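Local coordinates for protein AT5g51070/K3K7_27 (Arabidopsis thaliana, PDB 5GKM) that probably acts as an ATP-dependent Clp-type chaperone working with a protease, represented here by its all-helical N-terminal domain, at residues 31-36 against 93-98; 37-42 against 125-130; 60-65 against 140-145; 67-72 against 136-141; 74-79 against 132-137. All blocks are in the same frame, centred on the assembly; numbering follows the deposited sequence. Where two conformers were deposited one is given.

Overall arrangement
Five contacts tie the Clp N-terminal domain together around helix 35-45, helix 59-71 and helix 134-142. Contact 2, centred about 3 Å from the chain's centre, is the buried one; contacts 3, 4 and 5 have their centres about 14 Å out. Contacts 3 and 4 are two parts of one interface between helix 59-71 and helix 134-142, with centres about 7 Å apart. Contact 5, centred about 8 Å from contact 4, continues at the start of helix 134-142, where Arg137 serves both. Contact 1 lies at the start of helix 35-45 and touches contact 2 through Thr35 CB and Leu127 CD1, 3.6 Å apart. Contacts 1 and 3 do not touch, their nearest atoms lying about 7 Å apart.

Contact 1: residues 31-36 against 93-98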
# COMPACT_ATOMS: atom_id res chain seq x y z
N ASP A 31 0.29 8.66 13.11
CA ASP A 31 0.62 9.94 12.54
C ASP A 31 1.60 9.92 11.36
O ASP A 31 2.11 10.91 11.01
CB ASP A 31 1.19 10.86 13.60
CG ASP A 31 0.23 11.09 14.74
OD1 ASP A 31 -0.87 11.59 14.51
OD2 ASP A 31 0.61 10.77 15.86
N MET A 32 1.82 8.74 10.84
CA MET A 32 2.63 8.54 9.68
C MET A 32 2.19 7.26 8.99
O MET A 32 1.86 6.35 9.63
CB MET A 32 4.07 8.44 10.12
CG MET A 32 4.98 8.15 9.00
SD MET A 32 6.68 8.31 9.49
CE MET A 32 6.86 9.98 8.95
N VAL A 33 2.26 7.24 7.68
CA VAL A 33 1.82 6.09 6.93
C VAL A 33 2.99 5.15 6.71
O VAL A 33 3.94 5.49 6.10
CB VAL A 33 1.36 6.53 5.54
CG1 VAL A 33 0.96 5.35 4.71
CG2 VAL A 33 0.21 7.48 5.64
N TYR A 34 2.90 3.97 7.27
CA TYR A 34 3.88 2.94 7.06
C TYR A 34 3.31 1.93 6.04
O TYR A 34 2.24 2.09 5.58
CB TYR A 34 4.31 2.29 8.35
CG TYR A 34 5.24 3.11 9.22
CD1 TYR A 34 4.77 4.06 10.06
CD2 TYR A 34 6.58 2.88 9.18
CE1 TYR A 34 5.62 4.78 10.86
CE2 TYR A 34 7.46 3.60 9.96
CZ TYR A 34 6.98 4.57 10.78
OH TYR A 34 7.85 5.25 11.59
N THR A 35 4.09 0.94 5.67
CA THR A 35 3.74 0.14 4.53
C THR A 35 2.51 -0.73 4.72
O THR A 35 1.86 -1.03 3.80
CB THR A 35 4.91 -0.64 3.92
OG1 THR A 35 5.55 -1.41 4.91
CG2 THR A 35 5.85 0.32 3.34
N GLN A 36 2.28 -1.15 5.95
CA GLN A 36 1.05 -1.88 6.21
C GLN A 36 -0.21 -1.00 5.99
O GLN A 36 -1.23 -1.48 5.67
CB GLN A 36 1.04 -2.55 7.60
CG GLN A 36 0.92 -1.59 8.77
CD GLN A 36 2.25 -1.06 9.25
OE1 GLN A 36 3.23 -1.07 8.56
NE2 GLN A 36 2.26 -0.61 10.48
N MET A 93 -1.08 13.91 6.39
CA MET A 93 -0.18 12.85 7.07
C MET A 93 1.05 12.26 6.12
O MET A 93 0.94 12.26 5.00
CB MET A 93 -0.99 11.60 7.33
CG MET A 93 -0.25 10.65 8.28
SD MET A 93 -1.14 9.11 8.53
CE MET A 93 -2.46 9.82 9.45
N PRO A 94 2.20 12.45 6.76
CA PRO A 94 3.42 12.11 6.08
C PRO A 94 3.57 10.62 5.91
O PRO A 94 2.94 9.87 6.54
CB PRO A 94 4.52 12.63 7.01
CG PRO A 94 3.92 12.55 8.36
CD PRO A 94 2.50 12.92 8.14
N PHE A 95 4.46 10.29 4.99
CA PHE A 95 4.77 8.92 4.64
C PHE A 95 6.12 8.52 5.21
O PHE A 95 7.01 9.27 5.20
CB PHE A 95 4.80 8.75 3.13
CG PHE A 95 3.50 9.14 2.49
CD1 PHE A 95 2.46 8.30 2.55
CD2 PHE A 95 3.33 10.33 1.87
CE1 PHE A 95 1.28 8.64 2.03
CE2 PHE A 95 2.14 10.67 1.31
CZ PHE A 95 1.10 9.82 1.41
N SER A 96 6.22 7.29 5.66
CA SER A 96 7.46 6.80 6.21
C SER A 96 8.52 6.59 5.14
O SER A 96 8.25 6.57 4.03
CB SER A 96 7.24 5.51 6.95
OG SER A 96 7.04 4.47 6.11
N ILE A 97 9.77 6.45 5.58
CA ILE A 97 10.85 6.21 4.65
C ILE A 97 10.53 4.94 3.90
O ILE A 97 10.69 4.91 2.75
CB ILE A 97 12.15 6.00 5.43
CG1 ILE A 97 12.59 7.35 5.96
CG2 ILE A 97 13.26 5.42 4.58
CD1 ILE A 97 13.56 7.23 7.12
N SER A 98 10.11 3.94 4.63
CA SER A 98 9.74 2.62 3.80
C SER A 98 8.61 2.84 2.66
O SER A 98 8.70 2.35 1.62
CB SER A 98 9.32 1.56 4.83
OG SER A 98 8.31 2.03 5.73
O HOH W 1 6.84 0.25 6.70
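Asp31 meets Pro94 through its backbone, its carbonyl O lying 3.5 Å from Pro94 CD. At Met32 a chi1 of 176° sets CG anti to the backbone N, 3.7 Å from Ser96 N. From there SD passes Ser96 CB, and CE ends 3.9 Å from Pro94 CG, the two side chains lying roughly perpendicular. Val33 forms a single parallel beta bridge between the backbones: its N donates to Pro94 O at 2.9 Å (164° at the hydrogen), and its O accepts from Ser96 N at 2.9 Å. Val33 CB also lies 3.6 Å from Phe95 CD1, the side chains running side by side. Tyr34 offers one ring face to Ser96 CB in a CH-pi contact, 3.7 Å from the ring centroid, while its OH reaches Glu81 N. Thr35 turns CG2 to the Ser98 backbone and bonds Asp131 through OG1. Tyr34 and Ser96 are both N-cap residues, which places the bridge just ahead of helix 35-45 and helix 97-112; helix 12-27 lies against Val33 and Phe95, and helix 134-142 against Thr35.

Contact 2: residues 37-42 against 125-130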
# COMPACT_ATOMS: atom_id res chain seq x y z
N HIS A 37 -0.07 0.28 6.24
CA HIS A 37 -1.13 1.20 5.96
C HIS A 37 -1.38 1.41 4.49
O HIS A 37 -2.46 1.58 4.06
CB HIS A 37 -0.94 2.51 6.70
CG HIS A 37 -0.56 2.32 8.13
ND1 HIS A 37 0.55 2.84 8.68
CD2 HIS A 37 -1.20 1.62 9.14
CE1 HIS A 37 0.62 2.48 9.95
NE2 HIS A 37 -0.46 1.74 10.24
N LEU A 38 -0.29 1.45 3.75
CA LEU A 38 -0.39 1.51 2.31
C LEU A 38 -1.12 0.26 1.77
O LEU A 38 -1.89 0.34 0.89
CB LEU A 38 1.00 1.63 1.70
CG LEU A 38 1.00 1.71 0.18
CD1 LEU A 38 0.17 2.88 -0.35
CD2 LEU A 38 2.42 1.76 -0.33
N LEU A 39 -0.83 -0.86 2.39
CA LEU A 39 -1.51 -2.07 1.99
C LEU A 39 -3.00 -1.92 2.21
O LEU A 39 -3.75 -2.27 1.38
CB LEU A 39 -0.96 -3.28 2.75
CG LEU A 39 -1.69 -4.59 2.52
CD1 LEU A 39 -1.61 -5.05 1.07
CD2 LEU A 39 -1.09 -5.64 3.43
N LEU A 40 -3.36 -1.34 3.33
CA LEU A 40 -4.76 -1.10 3.59
C LEU A 40 -5.41 -0.17 2.56
O LEU A 40 -6.45 -0.41 2.12
CB LEU A 40 -5.00 -0.57 5.00
CG LEU A 40 -4.65 -1.49 6.16
CD1 LEU A 40 -4.93 -0.84 7.51
CD2 LEU A 40 -5.43 -2.79 6.09
N GLY A 41 -4.70 0.88 2.18
CA GLY A 41 -5.22 1.77 1.19
C GLY A 41 -5.45 1.13 -0.17
O GLY A 41 -6.38 1.40 -0.82
N LEU A 42 -4.52 0.28 -0.55
CA LEU A 42 -4.67 -0.45 -1.79
C LEU A 42 -5.83 -1.41 -1.77
O LEU A 42 -6.51 -1.52 -2.71
CB LEU A 42 -3.40 -1.23 -2.13
CG LEU A 42 -2.17 -0.39 -2.49
CD1 LEU A 42 -0.92 -1.25 -2.41
CD2 LEU A 42 -2.25 0.29 -3.84
N VAL A 125 3.42 -3.92 -6.64
CA VAL A 125 4.64 -4.64 -6.95
C VAL A 125 5.76 -4.09 -6.09
O VAL A 125 6.52 -4.81 -5.60
CB VAL A 125 5.03 -4.57 -8.44
CG1 VAL A 125 6.34 -5.32 -8.69
CG2 VAL A 125 3.93 -5.21 -9.26
N GLY A 126 5.77 -2.79 -5.93
CA GLY A 126 6.76 -2.18 -5.07
C GLY A 126 6.62 -2.62 -3.64
O GLY A 126 7.55 -2.93 -3.01
N LEU A 127 5.38 -2.65 -3.18
CA LEU A 127 5.13 -2.95 -1.82
C LEU A 127 5.61 -4.33 -1.48
O LEU A 127 6.10 -4.58 -0.42
CB LEU A 127 3.64 -2.80 -1.54
CG LEU A 127 3.06 -3.09 -0.17
CD1 LEU A 127 3.73 -2.17 0.83
CD2 LEU A 127 1.56 -2.88 -0.14
N PHE A 128 5.44 -5.22 -2.43
CA PHE A 128 5.70 -6.62 -2.20
C PHE A 128 7.12 -7.01 -2.56
O PHE A 128 7.41 -8.16 -2.58
CB PHE A 128 4.71 -7.50 -2.97
CG PHE A 128 3.27 -7.27 -2.60
CD1 PHE A 128 2.96 -6.87 -1.34
CD2 PHE A 128 2.23 -7.46 -3.50
CE1 PHE A 128 1.67 -6.63 -0.97
CE2 PHE A 128 0.91 -7.21 -3.14
CZ PHE A 128 0.66 -6.78 -1.88
N THR A 129 7.93 -6.05 -2.97
CA THR A 129 9.33 -6.30 -3.26
C THR A 129 10.34 -5.47 -2.51
O THR A 129 11.44 -5.90 -2.37
CB THR A 129 9.65 -6.20 -4.74
OG1 THR A 129 9.29 -4.93 -5.23
CG2 THR A 129 8.91 -7.25 -5.54
N VAL A 130 10.00 -4.28 -2.08
CA VAL A 130 10.98 -3.41 -1.43
C VAL A 130 10.66 -2.87 -0.04
O VAL A 130 11.32 -1.97 0.41
CB VAL A 130 11.38 -2.22 -2.33
CG1 VAL A 130 11.85 -2.72 -3.67
CG2 VAL A 130 10.26 -1.22 -2.45
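Leu39 and Leu127 meet where two nearly antiparallel helices pack in the core of the all-helical Clp N-terminal domain. The short axes of 37-42 and 125-130 approach to 11.0 Å, and their directions differ by 152°. The closest CA atoms, those of Leu39 and Leu127, are 7.7 Å apart, so side chains rather than backbones fill the interface. Leu127 has the most surface covered. Its CG lies anti to the backbone N (chi1 178°), and the CD2 branch beyond it does most of the touching: it lies 3.8 Å from Leu39 CA, 3.9 Å from Leu39 CB and 3.7 Å from Leu42 CD1. Leu39 lies roughly perpendicular to Leu127, whereas Leu42 and Leu127 pass alongside, running opposite ways. The other branch, Leu127 CD1, faces Leu38 CD2 more loosely at 4.3 Å. Next to this group, Leu39 CD1 approaches the edge of the Phe128 ring near its plane, with CZ 4.1 Å away. Helix 146-158 also lies against Phe128, Phe52 rests on Leu39 and Leu42, and Val102 of helix 97-112 touches Leu38. All five touching residues are buried and every side-chain contact is carbon to carbon, which implies that dispersion and the exclusion of water, rather than directional polar bonds, hold these two helices together.

Contact 3: residues 60-65 against 140-145; sequences DKAREA and KRLGAN
Leu142 reaches across to Ala65, Ala62 and Lys61, and of all the residues here it has the most surface covered. A chi1 of -57° puts its CG anti to the carbonyl carbon, and the two methyls then divide the task. CD2 settles 3.8 Å from Lys61 O and 4.1 Å from Ala65 CB; CD1 comes 4.1 Å from Ala62 CA. Lys61 and Ala62, with Ala65 about one turn further on, thus line one side of helix 59-71 for a single leucine. Ala65, with the next largest share, turns its methyl toward the other segment and also meets Arg141 CG at 3.9 Å. The nearest pair of CA atoms, Ala65 with Arg141, is 6.5 Å apart, a close approach that the small alanine permits.

This is where helix 134-142 finishes. Gly143, at a positive phi of 73°, closes it with a Schellman motif: Gly143 N bonds Lys140 O at 3.1 Å, and Ala144 N turns back to Leu139 O. Asn145 then caps the start of helix 146-158 through Leu148 N.

Arg141, with the third-largest share of buried surface, contributes aliphatic chain to this packing. Its CG is anti to the backbone N (chi1 177°); the chain bends beyond CG, and NH1 bonds Ser68 OG. Leu40 and Ile43 of helix 35-45 touch Ala62, and Ile57 touches Leu142.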
# COMPACT_ATOMS: atom_id res chain seq x y z
N ASP A 60 -12.05 -5.26 5.75
CA ASP A 60 -12.28 -5.50 7.15
C ASP A 60 -11.38 -6.51 7.78
O ASP A 60 -10.88 -6.35 8.84
CB ASP A 60 -13.75 -5.79 7.41
CG ASP A 60 -14.61 -4.53 7.28
OD1 ASP A 60 -14.24 -3.43 7.80
OD2 ASP A 60 -15.63 -4.63 6.59
N LYS A 61 -11.17 -7.58 7.06
CA LYS A 61 -10.24 -8.57 7.52
C LYS A 61 -8.83 -8.04 7.61
O LYS A 61 -8.16 -8.27 8.53
CB LYS A 61 -10.27 -9.80 6.62
CG LYS A 61 -11.55 -10.60 6.69
CD LYS A 61 -11.70 -11.27 8.03
CE LYS A 61 -12.81 -12.32 7.97
NZ LYS A 61 -14.11 -11.61 8.10
N ALA A 62 -8.44 -7.29 6.59
CA ALA A 62 -7.12 -6.71 6.60
C ALA A 62 -6.93 -5.74 7.75
O ALA A 62 -5.96 -5.79 8.39
CB ALA A 62 -6.81 -6.05 5.26
N ARG A 63 -7.91 -4.93 8.04
CA ARG A 63 -7.83 -4.03 9.18
C ARG A 63 -7.68 -4.74 10.54
O ARG A 63 -6.88 -4.35 11.32
CB ARG A 63 -9.07 -3.15 9.23
CG ARG A 63 -9.17 -2.13 8.15
CD ARG A 63 -10.50 -1.39 8.31
NE ARG A 63 -10.64 -0.31 7.36
CZ ARG A 63 -11.76 -0.01 6.76
NH1 ARG A 63 -12.84 -0.70 7.06
NH2 ARG A 63 -11.81 0.95 5.87
N GLU A 64 -8.38 -5.84 10.74
CA GLU A 64 -8.21 -6.62 11.95
C GLU A 64 -6.82 -7.15 12.12
O GLU A 64 -6.29 -7.15 13.19
CB GLU A 64 -9.14 -7.81 11.94
CG GLU A 64 -10.58 -7.43 12.06
CD GLU A 64 -11.56 -8.55 11.79
OE1 GLU A 64 -11.14 -9.70 11.76
OE2 GLU A 64 -12.74 -8.22 11.64
N ALA A 65 -6.25 -7.59 11.02
CA ALA A 65 -4.95 -8.12 11.07
C ALA A 65 -3.97 -7.06 11.47
O ALA A 65 -3.11 -7.30 12.25
CB ALA A 65 -4.57 -8.70 9.72
N LYS A 140 0.65 -12.78 5.76
CA LYS A 140 0.82 -14.05 6.43
C LYS A 140 -0.32 -14.29 7.40
O LYS A 140 -0.83 -15.36 7.48
CB LYS A 140 2.16 -14.13 7.15
CG LYS A 140 2.37 -15.43 7.90
CD LYS A 140 3.74 -15.50 8.54
CE LYS A 140 4.09 -16.94 8.91
NZ LYS A 140 4.84 -17.01 10.19
N ARG A 141 -0.71 -13.26 8.10
CA ARG A 141 -1.82 -13.38 9.01
C ARG A 141 -3.10 -13.69 8.27
O ARG A 141 -3.93 -14.38 8.75
CB ARG A 141 -1.93 -12.15 9.90
CG ARG A 141 -3.09 -12.14 10.83
CD ARG A 141 -2.81 -13.08 12.01
NE ARG A 141 -1.72 -12.67 12.88
CZ ARG A 141 -1.88 -11.98 13.99
NH1 ARG A 141 -3.07 -11.59 14.34
NH2 ARG A 141 -0.87 -11.66 14.73
N LEU A 142 -3.25 -13.15 7.08
CA LEU A 142 -4.42 -13.43 6.25
C LEU A 142 -4.33 -14.74 5.47
O LEU A 142 -5.25 -15.08 4.84
CB LEU A 142 -4.72 -12.27 5.29
CG LEU A 142 -4.94 -10.92 5.94
CD1 LEU A 142 -4.97 -9.77 4.95
CD2 LEU A 142 -6.22 -10.94 6.72
N GLY A 143 -3.23 -15.45 5.56
CA GLY A 143 -3.10 -16.68 4.81
C GLY A 143 -2.90 -16.55 3.31
O GLY A 143 -3.19 -17.44 2.56
N ALA A 144 -2.34 -15.42 2.90
CA ALA A 144 -2.21 -15.10 1.50
C ALA A 144 -0.77 -15.28 1.06
O ALA A 144 0.11 -15.24 1.84
CB ALA A 144 -2.66 -13.67 1.23
N ASN A 145 -0.58 -15.46 -0.23
CA ASN A 145 0.77 -15.63 -0.76
C ASN A 145 1.19 -14.40 -1.53
O ASN A 145 0.69 -14.15 -2.53
CB ASN A 145 0.75 -16.84 -1.69
CG ASN A 145 2.11 -17.19 -2.28
OD1 ASN A 145 2.89 -16.38 -2.64
ND2 ASN A 145 2.32 -18.46 -2.41

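Contact 4: residues 67-72 against 136-141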
# COMPACT_ATOMS: atom_id res chain seq x y z
N TRP A 67 -4.35 -4.19 13.08
CA TRP A 67 -4.50 -3.77 14.43
C TRP A 67 -3.88 -4.80 15.35
O TRP A 67 -3.06 -4.47 16.22
CB TRP A 67 -5.98 -3.58 14.76
CG TRP A 67 -6.16 -3.24 16.22
CD1 TRP A 67 -6.62 -4.05 17.21
CD2 TRP A 67 -5.85 -1.98 16.88
NE1 TRP A 67 -6.63 -3.42 18.40
CE2 TRP A 67 -6.18 -2.18 18.28
CE3 TRP A 67 -5.39 -0.75 16.48
CZ2 TRP A 67 -6.01 -1.18 19.22
CZ3 TRP A 67 -5.22 0.24 17.43
CH2 TRP A 67 -5.52 0.02 18.78
N SER A 68 -4.19 -6.06 15.08
CA SER A 68 -3.69 -7.08 15.93
C SER A 68 -2.16 -7.15 15.95
O SER A 68 -1.54 -7.23 16.99
CB SER A 68 -4.28 -8.40 15.50
OG SER A 68 -3.75 -9.39 16.30
N ILE A 69 -1.57 -7.09 14.79
CA ILE A 69 -0.12 -7.24 14.71
C ILE A 69 0.68 -6.16 15.40
O ILE A 69 1.60 -6.45 16.10
CB ILE A 69 0.33 -7.41 13.22
CG1 ILE A 69 -0.27 -8.68 12.67
CG2 ILE A 69 1.82 -7.53 13.09
CD1 ILE A 69 -0.24 -8.73 11.18
N TRP A 70 0.29 -4.92 15.17
CA TRP A 70 0.98 -3.76 15.67
C TRP A 70 0.46 -3.19 16.97
O TRP A 70 1.18 -2.46 17.61
CB TRP A 70 1.02 -2.65 14.61
CG TRP A 70 2.07 -2.94 13.58
CD1 TRP A 70 3.41 -2.61 13.66
CD2 TRP A 70 1.95 -3.71 12.36
NE1 TRP A 70 4.10 -3.08 12.59
CE2 TRP A 70 3.29 -3.76 11.78
CE3 TRP A 70 0.93 -4.30 11.69
CZ2 TRP A 70 3.55 -4.42 10.61
CZ3 TRP A 70 1.21 -4.96 10.52
CH2 TRP A 70 2.50 -5.04 10.00
N ASP A 71 -0.81 -3.44 17.30
CA ASP A 71 -1.39 -2.77 18.47
C ASP A 71 -1.85 -3.56 19.68
O ASP A 71 -2.08 -2.99 20.72
CB ASP A 71 -2.48 -1.80 18.04
CG ASP A 71 -1.93 -0.49 17.53
OD1 ASP A 71 -1.63 -0.40 16.35
OD2 ASP A 71 -1.76 0.41 18.33
N GLU A 72 -1.97 -4.87 19.55
CA GLU A 72 -2.49 -5.67 20.65
C GLU A 72 -1.42 -6.23 21.61
O GLU A 72 -1.75 -6.63 22.67
CB GLU A 72 -3.39 -6.77 20.11
CG GLU A 72 -4.71 -6.19 19.57
CD GLU A 72 -5.74 -5.85 20.67
OE1 GLU A 72 -5.36 -5.62 21.78
OE2 GLU A 72 -6.92 -5.88 20.41
N GLY A 136 4.20 -8.25 4.35
CA GLY A 136 4.25 -9.66 4.50
C GLY A 136 3.65 -10.15 5.78
O GLY A 136 3.05 -11.17 5.76
N ARG A 137 3.84 -9.43 6.85
CA ARG A 137 3.27 -9.89 8.10
C ARG A 137 1.76 -9.93 8.04
O ARG A 137 1.16 -10.81 8.55
CB ARG A 137 3.71 -9.01 9.24
CG ARG A 137 5.21 -8.98 9.44
CD ARG A 137 5.61 -7.96 10.47
NE ARG A 137 5.32 -8.41 11.80
CZ ARG A 137 5.50 -7.68 12.89
NH1 ARG A 137 5.98 -6.46 12.78
NH2 ARG A 137 5.22 -8.15 14.08
N VAL A 138 1.16 -8.91 7.46
CA VAL A 138 -0.25 -8.89 7.29
C VAL A 138 -0.76 -10.00 6.38
O VAL A 138 -1.69 -10.65 6.67
CB VAL A 138 -0.69 -7.55 6.69
CG1 VAL A 138 -2.18 -7.49 6.48
CG2 VAL A 138 -0.23 -6.41 7.54
N LEU A 139 -0.08 -10.19 5.25
CA LEU A 139 -0.49 -11.21 4.33
C LEU A 139 -0.38 -12.60 4.98
O LEU A 139 -1.20 -13.42 4.78
CB LEU A 139 0.24 -11.11 3.00
CG LEU A 139 -0.05 -9.83 2.22
CD1 LEU A 139 0.81 -9.76 0.98
CD2 LEU A 139 -1.48 -9.74 1.77
N LYS A 140 0.65 -12.78 5.76
CA LYS A 140 0.82 -14.05 6.43
C LYS A 140 -0.32 -14.29 7.40
O LYS A 140 -0.83 -15.36 7.48
CB LYS A 140 2.16 -14.13 7.15
CG LYS A 140 2.37 -15.43 7.90
CD LYS A 140 3.74 -15.50 8.54
CE LYS A 140 4.09 -16.94 8.91
NZ LYS A 140 4.84 -17.01 10.19
N ARG A 141 -0.71 -13.26 8.10
CA ARG A 141 -1.82 -13.38 9.01
C ARG A 141 -3.10 -13.69 8.27
O ARG A 141 -3.93 -14.38 8.75
CB ARG A 141 -1.93 -12.15 9.90
CG ARG A 141 -3.09 -12.14 10.83
CD ARG A 141 -2.81 -13.08 12.01
NE ARG A 141 -1.72 -12.67 12.88
CZ ARG A 141 -1.88 -11.98 13.99
NH1 ARG A 141 -3.07 -11.59 14.34
NH2 ARG A 141 -0.87 -11.66 14.73
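Ile69 meets two arginines because chi1 of -63° sets CG1 anti to its carbonyl carbon and CG2 anti to its backbone N, giving each guanidinium its own branch. The setting is a helix-helix crossing in the Clp N-terminal domain: the short axes of 67-71 and 136-141 approach to 10.4 Å with their directions 133° apart. Ile69 CG2 lies over one face of the Arg137 guanidinium, 3.6 Å from NH2. Ile69 CG1 likewise lies over a face of the Arg141 guanidinium, 3.7 Å from its NH2, and Ile69 CD1 runs on to within 3.6 Å of Arg137 O. Each guanidinium thus has one Ile69 carbon over a face, offset toward its rim.

Trp70, itself buried, meets Val138: its CZ3 lies 3.6 Å from Val138 CG2, the methyl sitting at the ring edge near its plane. Arg137 NH1 is 3.8 Å from Trp70 CZ2, but ring and guanidinium are steeply inclined rather than stacked. Gln36 of helix 35-45 touches both Trp70 and Val138, joining a third helix to the crossing. Arg141 NH1 also donates to Ser68 OG at 3.0 Å, 155° at the hydrogen, with the oxygen near the guanidinium plane.

Contact 5: residues 74-79 against 132-137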
# COMPACT_ATOMS: atom_id res chain seq x y z
N ASN A 74 3.36 -5.96 21.72
CA ASN A 74 4.41 -4.97 21.62
C ASN A 74 4.36 -4.19 20.31
O ASN A 74 3.97 -4.73 19.32
CB ASN A 74 5.78 -5.59 21.82
CG ASN A 74 5.98 -6.13 23.21
OD1 ASN A 74 5.63 -5.51 24.15
ND2 ASN A 74 6.62 -7.28 23.31
N SER A 75 4.78 -2.95 20.36
CA SER A 75 4.93 -2.08 19.22
C SER A 75 6.15 -2.44 18.38
O SER A 75 6.96 -3.22 18.78
CB SER A 75 4.99 -0.62 19.63
OG SER A 75 6.06 -0.33 20.44
N ASP A 76 6.23 -1.86 17.18
CA ASP A 76 7.25 -2.24 16.22
C ASP A 76 8.45 -1.29 16.32
O ASP A 76 8.33 -0.12 16.06
CB ASP A 76 6.63 -2.16 14.82
CG ASP A 76 7.52 -2.71 13.71
OD1 ASP A 76 8.70 -2.89 13.92
OD2 ASP A 76 7.01 -2.96 12.62
N SER A 77 9.61 -1.84 16.66
CA SER A 77 10.80 -1.04 16.89
C SER A 77 11.23 -0.27 15.68
O SER A 77 11.88 0.73 15.78
CB SER A 77 11.94 -1.93 17.34
OG SER A 77 11.71 -2.49 18.62
N LYS A 78 10.83 -0.77 14.53
CA LYS A 78 11.23 -0.24 13.23
C LYS A 78 10.42 0.96 12.80
O LYS A 78 10.69 1.51 11.79
CB LYS A 78 11.07 -1.33 12.15
CG LYS A 78 12.08 -2.43 12.20
CD LYS A 78 12.01 -3.25 10.96
CE LYS A 78 10.60 -3.76 10.72
NZ LYS A 78 9.96 -4.45 11.86
N GLN A 79 9.40 1.32 13.54
CA GLN A 79 8.44 2.31 13.11
C GLN A 79 8.31 3.40 14.15
O GLN A 79 7.29 3.63 14.69
CB GLN A 79 7.06 1.66 12.80
CG GLN A 79 7.14 0.49 11.83
CD GLN A 79 5.82 0.16 11.13
OE1 GLN A 79 4.78 0.56 11.55
NE2 GLN A 79 5.91 -0.62 10.06
N ASP A 132 9.64 -3.15 4.31
CA ASP A 132 10.37 -3.50 5.56
C ASP A 132 9.94 -4.81 6.18
O ASP A 132 10.38 -5.16 7.24
CB ASP A 132 10.34 -2.38 6.62
CG ASP A 132 8.96 -2.10 7.15
OD1 ASP A 132 8.04 -2.73 6.70
OD2 ASP A 132 8.82 -1.23 8.02
N GLY A 133 9.12 -5.54 5.46
CA GLY A 133 8.53 -6.76 5.91
C GLY A 133 7.14 -6.61 6.48
O GLY A 133 6.50 -7.57 6.74
N SER A 134 6.69 -5.39 6.62
CA SER A 134 5.38 -5.14 7.17
C SER A 134 4.25 -5.72 6.36
O SER A 134 3.41 -6.32 6.90
CB SER A 134 5.16 -3.65 7.42
OG SER A 134 6.17 -3.17 8.24
N ALA A 135 4.29 -5.55 5.06
CA ALA A 135 3.19 -6.09 4.25
C ALA A 135 3.07 -7.60 4.35
O ALA A 135 2.01 -8.12 4.44
CB ALA A 135 3.33 -5.68 2.79
N GLY A 136 4.20 -8.25 4.35
CA GLY A 136 4.25 -9.66 4.50
C GLY A 136 3.65 -10.15 5.78
O GLY A 136 3.05 -11.17 5.76
N ARG A 137 3.84 -9.43 6.85
CA ARG A 137 3.27 -9.89 8.10
C ARG A 137 1.76 -9.93 8.04
O ARG A 137 1.16 -10.81 8.55
CB ARG A 137 3.71 -9.01 9.24
CG ARG A 137 5.21 -8.98 9.44
CD ARG A 137 5.61 -7.96 10.47
NE ARG A 137 5.32 -8.41 11.80
CZ ARG A 137 5.50 -7.68 12.89
NH1 ARG A 137 5.98 -6.46 12.78
NH2 ARG A 137 5.22 -8.15 14.08
O HOH W 2 7.16 -4.57 10.41
O HOH W 3 10.25 1.04 8.92
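Lys78 reaches toward Asp132 from a type I turn spanning Asp76 to Gln79. Its CB points at the other segment, and CG and CD continue the chain. A bend at chi3 (-55°) then places CE 3.8 Å from Asp132 O. A second bend, at chi4 (-52°), turns NZ back to its own loop, where NZ meets Asp76 OD1 in a salt bridge at 2.9 Å, on the syn lone pair of that oxygen. The same OD1 accepts from Lys78 N at 3.1 Å, from above the carboxylate plane, which makes an Asx turn. Two donors of Lys78 grip OD1 while Trp70 NE1 bonds OD2, which probably limits the rotation of the carboxylate.

OD2 also serves the crossing to helix 134-142. It lies 3.7 Å from Arg137 NH1, a long, weak salt bridge in which carboxylate and guanidinium planes stand 80° apart with OD2 near the guanidinium plane. A water bridges the two sides: it donates to Asp76 OD2 at 2.7 Å and to Ser134 OG at 2.8 Å, and accepts from Lys78 NZ and Arg137 NH1. Asp76 and this water probably temper the repulsion between the two cations. A second water joins Lys78 O to Asp132 OD2.

Within 132-137, Asp132 OD1 accepts from Ser134 N at 3.0 Å in another Asx turn at the head of the helix. Gln79 bonds Gln36 of helix 35-45 through OE1, while Trp70, the partner of Asp76, belongs to helix 59-71, so this loop sits where helices 35-45, 59-71 and 134-142 meet.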